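Local structure of interphotoreceptor retinoid-binding protein (Xenopus laevis, 1J7X) at residues A[16-20]-A[179-183]; A[205-211]-A[229-235]. The protein probably binds and carries retinoids between the photoreceptors and the neighbouring pigment epithelium. Residues are numbered along the deposited sequence.

Interaction 1: residues A[16-20]-A[179-183]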
# COMPACT_ATOMS: atom_id res chain seq x y z
N ALA A 16 2.69 23.53 6.93
CA ALA A 16 1.43 24.25 6.86
C ALA A 16 0.72 23.98 5.55
O ALA A 16 -0.46 23.84 5.48
CB ALA A 16 1.68 25.78 7.02
N ASN A 17 1.47 23.89 4.48
CA ASN A 17 0.86 23.72 3.18
C ASN A 17 0.73 22.29 2.68
O ASN A 17 -0.09 22.05 1.83
CB ASN A 17 1.63 24.48 2.19
CG ASN A 17 1.63 25.97 2.51
OD1 ASN A 17 0.54 26.56 2.74
ND2 ASN A 17 2.81 26.58 2.52
N ASN A 18 1.45 21.36 3.27
CA ASN A 18 1.42 19.96 2.75
C ASN A 18 1.06 18.80 3.69
O ASN A 18 0.59 17.77 3.23
CB ASN A 18 2.73 19.67 2.08
CG ASN A 18 3.11 20.75 1.06
OD1 ASN A 18 3.89 21.69 1.35
ND2 ASN A 18 2.72 20.56 -0.13
N TYR A 19 1.32 18.96 4.98
CA TYR A 19 1.18 17.83 5.91
C TYR A 19 -0.27 17.36 5.94
O TYR A 19 -1.18 18.14 6.31
CB TYR A 19 1.64 18.23 7.31
CG TYR A 19 1.53 17.18 8.33
CD1 TYR A 19 1.92 15.86 8.03
CD2 TYR A 19 1.13 17.44 9.61
CE1 TYR A 19 1.90 14.89 8.96
CE2 TYR A 19 0.99 16.39 10.53
CZ TYR A 19 1.49 15.10 10.21
OH TYR A 19 1.39 14.11 11.15
N ALA A 20 -0.47 16.08 5.64
CA ALA A 20 -1.84 15.53 5.61
C ALA A 20 -2.74 15.87 6.80
O ALA A 20 -3.94 16.02 6.63
CB ALA A 20 -1.81 14.06 5.49
N ASN A 179 -6.31 14.12 0.53
CA ASN A 179 -5.10 14.75 -0.01
C ASN A 179 -5.08 16.23 0.45
O ASN A 179 -5.90 17.08 -0.04
CB ASN A 179 -5.13 14.70 -1.51
CG ASN A 179 -3.82 15.12 -2.12
OD1 ASN A 179 -3.24 16.08 -1.65
ND2 ASN A 179 -3.31 14.34 -3.13
N ARG A 180 -4.16 16.52 1.37
CA ARG A 180 -3.98 17.85 1.94
C ARG A 180 -3.67 18.86 0.87
O ARG A 180 -4.25 19.93 0.87
CB ARG A 180 -2.83 17.86 2.96
CG ARG A 180 -2.44 19.24 3.52
CD ARG A 180 -3.54 19.87 4.30
NE ARG A 180 -4.27 20.80 3.50
CZ ARG A 180 -3.77 21.97 3.09
NH1 ARG A 180 -2.54 22.35 3.43
NH2 ARG A 180 -4.52 22.76 2.33
N GLN A 181 -2.75 18.53 -0.02
CA GLN A 181 -2.32 19.45 -1.06
C GLN A 181 -3.54 20.05 -1.80
O GLN A 181 -3.43 21.06 -2.48
CB GLN A 181 -1.37 18.77 -2.07
CG GLN A 181 -0.08 18.26 -1.45
CD GLN A 181 1.10 18.18 -2.41
OE1 GLN A 181 1.05 17.50 -3.46
NE2 GLN A 181 2.19 18.85 -2.04
N GLN A 182 -4.67 19.40 -1.65
CA GLN A 182 -5.91 19.88 -2.20
C GLN A 182 -6.96 19.49 -1.20
O GLN A 182 -6.67 19.42 -0.01
CB GLN A 182 -6.16 19.30 -3.57
CG GLN A 182 -5.74 17.88 -3.72
CD GLN A 182 -5.42 17.50 -5.16
OE1 GLN A 182 -6.26 17.67 -6.04
NE2 GLN A 182 -4.20 17.00 -5.41
N ASN A 183 -8.18 19.27 -1.64
CA ASN A 183 -9.20 18.80 -0.69
C ASN A 183 -9.86 17.52 -1.21
O ASN A 183 -11.08 17.45 -1.42
CB ASN A 183 -10.21 19.90 -0.42
CG ASN A 183 -9.69 20.96 0.57
OD1 ASN A 183 -10.36 21.97 0.82
ND2 ASN A 183 -8.51 20.74 1.14
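Arg180 lays its long side chain along the backbone at the end of helix 2-18, overlapping the peptide groups from Ala16 to Ala20. Its methylenes do the packing: Arg180 CG is 3.3 Å from Tyr19 O and 3.4 Å from Asn18 O, and Arg180 CB is 3.7 Å from Ala20 CA. Farther out, Arg180 NH1 comes within 2.9 Å of Asn17 O and 3.3 Å of Ala16 O. The angles at both are too poor for a hydrogen bond, so the attraction is better read as electrostatic: the last carbonyls of a helix carry the negative end of its dipole, and a guanidinium is well suited to lie beside them. Arginine fits because three methylenes span the backbone before the charge begins.

The segment 179-183 owes its shape to a type I beta turn from Asn179 to Gln182, which puts Arg180 and Gln181 at the two corners. Arg180 aims its CA-CB bond at the helix end, while Gln181 starts out sideways and bends back to Asn18, the CA atoms of these two being 5.4 Å apart. The amide of Gln181 hydrogen-bonds Lys245 through OE1. Tyr19 is the first residue to leave helical geometry; its CA-CB bond points away from the 179-183 turn, the residue is buried, and its hydroxyl hydrogen-bonds Asp60.

The contact lies at the surface, where the N-terminal helix meets the hairpin loop between strands 173-179 and 186-189, and strand 254-265 joins both sides, hydrogen-bonding the backbone of Ala20 through Pro259 and that of Arg180 through Ile260.

Interaction 2: residues A[205-211]-A[229-235]; sequences VYVLTSH and RATIIGE
Two neighbouring parallel strands, 205-209 and 231-234, run 4.6 Å apart at closest approach with their axes 30° apart (crossing angle -30°). Both backbones are extended, and the register pairs Tyr206 with Thr231, Val207 with Ile232, Leu208 with Ile233 and Thr209 with Gly234, CA to CA 4.8-4.9 Å. The odd-numbered residues of 205-209 supply the bonding groups: Thr231 N to Val205 O (3.1 Å), Val207 N to Thr231 O (2.9 Å), Ile233 N to Val207 O (2.8 Å), Thr209 N to Ile233 O (2.8 Å) and Glu235 N to Thr209 O (3.0 Å). Tyr206 and Leu208 bond strand 142-146 and Leu147 just beyond it; on the outer side, Ile232 N is taken by Asp279.

This is a beta-alpha-beta unit, with helix 216-226 as the crossover in the ClpP/crotonase-like domain. Beta-branched Val, Ile and Thr suit its extended strands. On one face Tyr206 CD2 meets Ile233 CD1 at 4.0 Å beneath helix 287-296; on the other Val207 CB (chi1 t) meets Ile232 CD1 (chi1 and chi2 m) at 3.6 Å. Gly234, at phi/psi 138/-144, has no room for a CB, which would strike Thr209 O.

At the C-terminal ends, Thr209 (chi1 p) donates OG1 to Glu235 O (3.0 Å), and Glu235 OE1, less surely placed, accepts His211 N (2.8 Å) while OE2 takes Ala284 N. Ser210 OG is bound to Arg148 O. At the opposite end one water accepts from Val205 N (3.0 Å) and Arg229 NH2 (3.1 Å) and donates to Arg229 O (2.8 Å); another lies 2.6 Å from Thr231 OG1.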
# COMPACT_ATOMS: atom_id res chain seq x y z
N VAL A 205 -9.74 -16.79 1.82
CA VAL A 205 -8.71 -16.12 1.12
C VAL A 205 -7.52 -15.82 2.07
O VAL A 205 -7.72 -15.30 3.19
CB VAL A 205 -9.17 -14.83 0.46
CG1 VAL A 205 -7.98 -14.21 -0.32
CG2 VAL A 205 -10.35 -15.06 -0.49
N TYR A 206 -6.37 -16.23 1.65
CA TYR A 206 -5.11 -16.08 2.37
C TYR A 206 -4.05 -15.35 1.56
O TYR A 206 -3.74 -15.78 0.46
CB TYR A 206 -4.64 -17.43 2.79
CG TYR A 206 -5.68 -18.15 3.61
CD1 TYR A 206 -6.70 -18.87 2.98
CD2 TYR A 206 -5.72 -18.04 5.01
CE1 TYR A 206 -7.73 -19.49 3.70
CE2 TYR A 206 -6.65 -18.68 5.72
CZ TYR A 206 -7.71 -19.39 5.07
OH TYR A 206 -8.70 -19.95 5.86
N VAL A 207 -3.58 -14.17 2.03
CA VAL A 207 -2.62 -13.35 1.32
C VAL A 207 -1.27 -13.45 1.93
O VAL A 207 -1.13 -13.26 3.13
CB VAL A 207 -3.05 -11.89 1.32
CG1 VAL A 207 -2.11 -11.09 0.53
CG2 VAL A 207 -4.45 -11.78 0.73
N LEU A 208 -0.29 -13.87 1.16
CA LEU A 208 1.08 -14.06 1.60
C LEU A 208 1.85 -12.79 1.38
O LEU A 208 1.89 -12.23 0.26
CB LEU A 208 1.76 -15.22 0.87
CG LEU A 208 1.01 -16.55 0.81
CD1 LEU A 208 1.96 -17.60 0.25
CD2 LEU A 208 0.43 -16.98 2.08
N THR A 209 2.60 -12.34 2.41
CA THR A 209 3.41 -11.16 2.29
C THR A 209 4.84 -11.34 2.72
O THR A 209 5.13 -12.24 3.52
CB THR A 209 2.83 -10.00 3.20
OG1 THR A 209 2.85 -10.49 4.56
CG2 THR A 209 1.40 -9.64 2.74
N SER A 210 5.70 -10.48 2.23
CA SER A 210 7.13 -10.41 2.59
C SER A 210 7.53 -8.96 2.83
O SER A 210 6.82 -8.02 2.45
CB SER A 210 8.09 -10.99 1.50
OG SER A 210 8.28 -10.18 0.40
N HIS A 211 8.77 -8.78 3.34
CA HIS A 211 9.34 -7.48 3.48
C HIS A 211 9.54 -6.78 2.17
O HIS A 211 9.75 -5.59 2.15
CB HIS A 211 10.67 -7.54 4.19
CG HIS A 211 11.74 -8.29 3.42
ND1 HIS A 211 12.70 -7.64 2.66
CD2 HIS A 211 12.03 -9.61 3.35
CE1 HIS A 211 13.48 -8.55 2.09
NE2 HIS A 211 13.07 -9.74 2.46
N ARG A 229 -11.64 -9.63 4.86
CA ARG A 229 -11.92 -10.55 3.78
C ARG A 229 -10.91 -11.67 3.79
O ARG A 229 -11.21 -12.80 3.38
CB ARG A 229 -11.94 -9.75 2.46
CG ARG A 229 -12.10 -10.68 1.19
CD ARG A 229 -13.57 -11.34 1.26
NE ARG A 229 -13.40 -12.64 1.81
CZ ARG A 229 -13.39 -13.77 1.13
NH1 ARG A 229 -13.73 -13.84 -0.15
NH2 ARG A 229 -13.08 -14.84 1.77
N ALA A 230 -9.61 -11.37 4.03
CA ALA A 230 -8.65 -12.39 4.08
C ALA A 230 -7.74 -12.35 5.31
O ALA A 230 -7.62 -11.34 5.97
CB ALA A 230 -7.80 -12.24 2.84
N THR A 231 -7.06 -13.44 5.52
CA THR A 231 -6.04 -13.57 6.53
C THR A 231 -4.69 -13.26 5.86
O THR A 231 -4.38 -13.81 4.79
CB THR A 231 -6.05 -14.97 7.10
OG1 THR A 231 -7.32 -15.30 7.68
CG2 THR A 231 -5.00 -15.12 8.19
N ILE A 232 -3.91 -12.34 6.46
CA ILE A 232 -2.64 -11.98 5.93
C ILE A 232 -1.56 -12.83 6.64
O ILE A 232 -1.48 -12.88 7.87
CB ILE A 232 -2.34 -10.50 6.20
CG1 ILE A 232 -3.53 -9.62 5.77
CG2 ILE A 232 -1.15 -10.01 5.49
CD1 ILE A 232 -3.94 -9.94 4.26
N ILE A 233 -0.66 -13.41 5.87
CA ILE A 233 0.38 -14.33 6.40
C ILE A 233 1.74 -14.01 5.84
O ILE A 233 1.93 -13.88 4.62
CB ILE A 233 0.01 -15.79 6.06
CG1 ILE A 233 -1.39 -16.05 6.53
CG2 ILE A 233 1.08 -16.79 6.62
CD1 ILE A 233 -1.90 -17.41 6.00
N GLY A 234 2.73 -13.85 6.76
CA GLY A 234 4.08 -13.65 6.29
C GLY A 234 4.79 -12.58 7.09
O GLY A 234 4.63 -12.57 8.29
N GLU A 235 5.61 -11.80 6.41
CA GLU A 235 6.42 -10.77 7.05
C GLU A 235 5.70 -9.40 7.02
O GLU A 235 4.91 -9.09 6.16
CB GLU A 235 7.74 -10.65 6.41
CG GLU A 235 8.53 -11.98 6.40
CD GLU A 235 9.75 -11.92 5.54
OE1 GLU A 235 9.86 -11.06 4.60
OE2 GLU A 235 10.61 -12.85 5.67
O HOH W 1 -11.17 -15.47 4.09
O HOH W 2 -9.43 -15.85 6.19

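Overall arrangement
From the N terminus, helix 2-18 leads into interaction 1, whose second half arrives only in the hairpin loop between strands 173-179 and 186-189. That contact therefore closes a long loop of 158 residues, holding much of both the helical N-terminal part and the mixed sheet, and it ties the N-terminal helix to the antiparallel sheet. Interaction 2 opens afterwards and closes a short loop, little more than helix 216-226, within the mixed sheet. The two loops thus follow in series and neither nest nor cross. The centres of interactions 1 and 2 lie about 32 Å apart, on opposite sides of the chain's centre, and the nearest atoms of interactions 1 and 2 are about 23 Å apart.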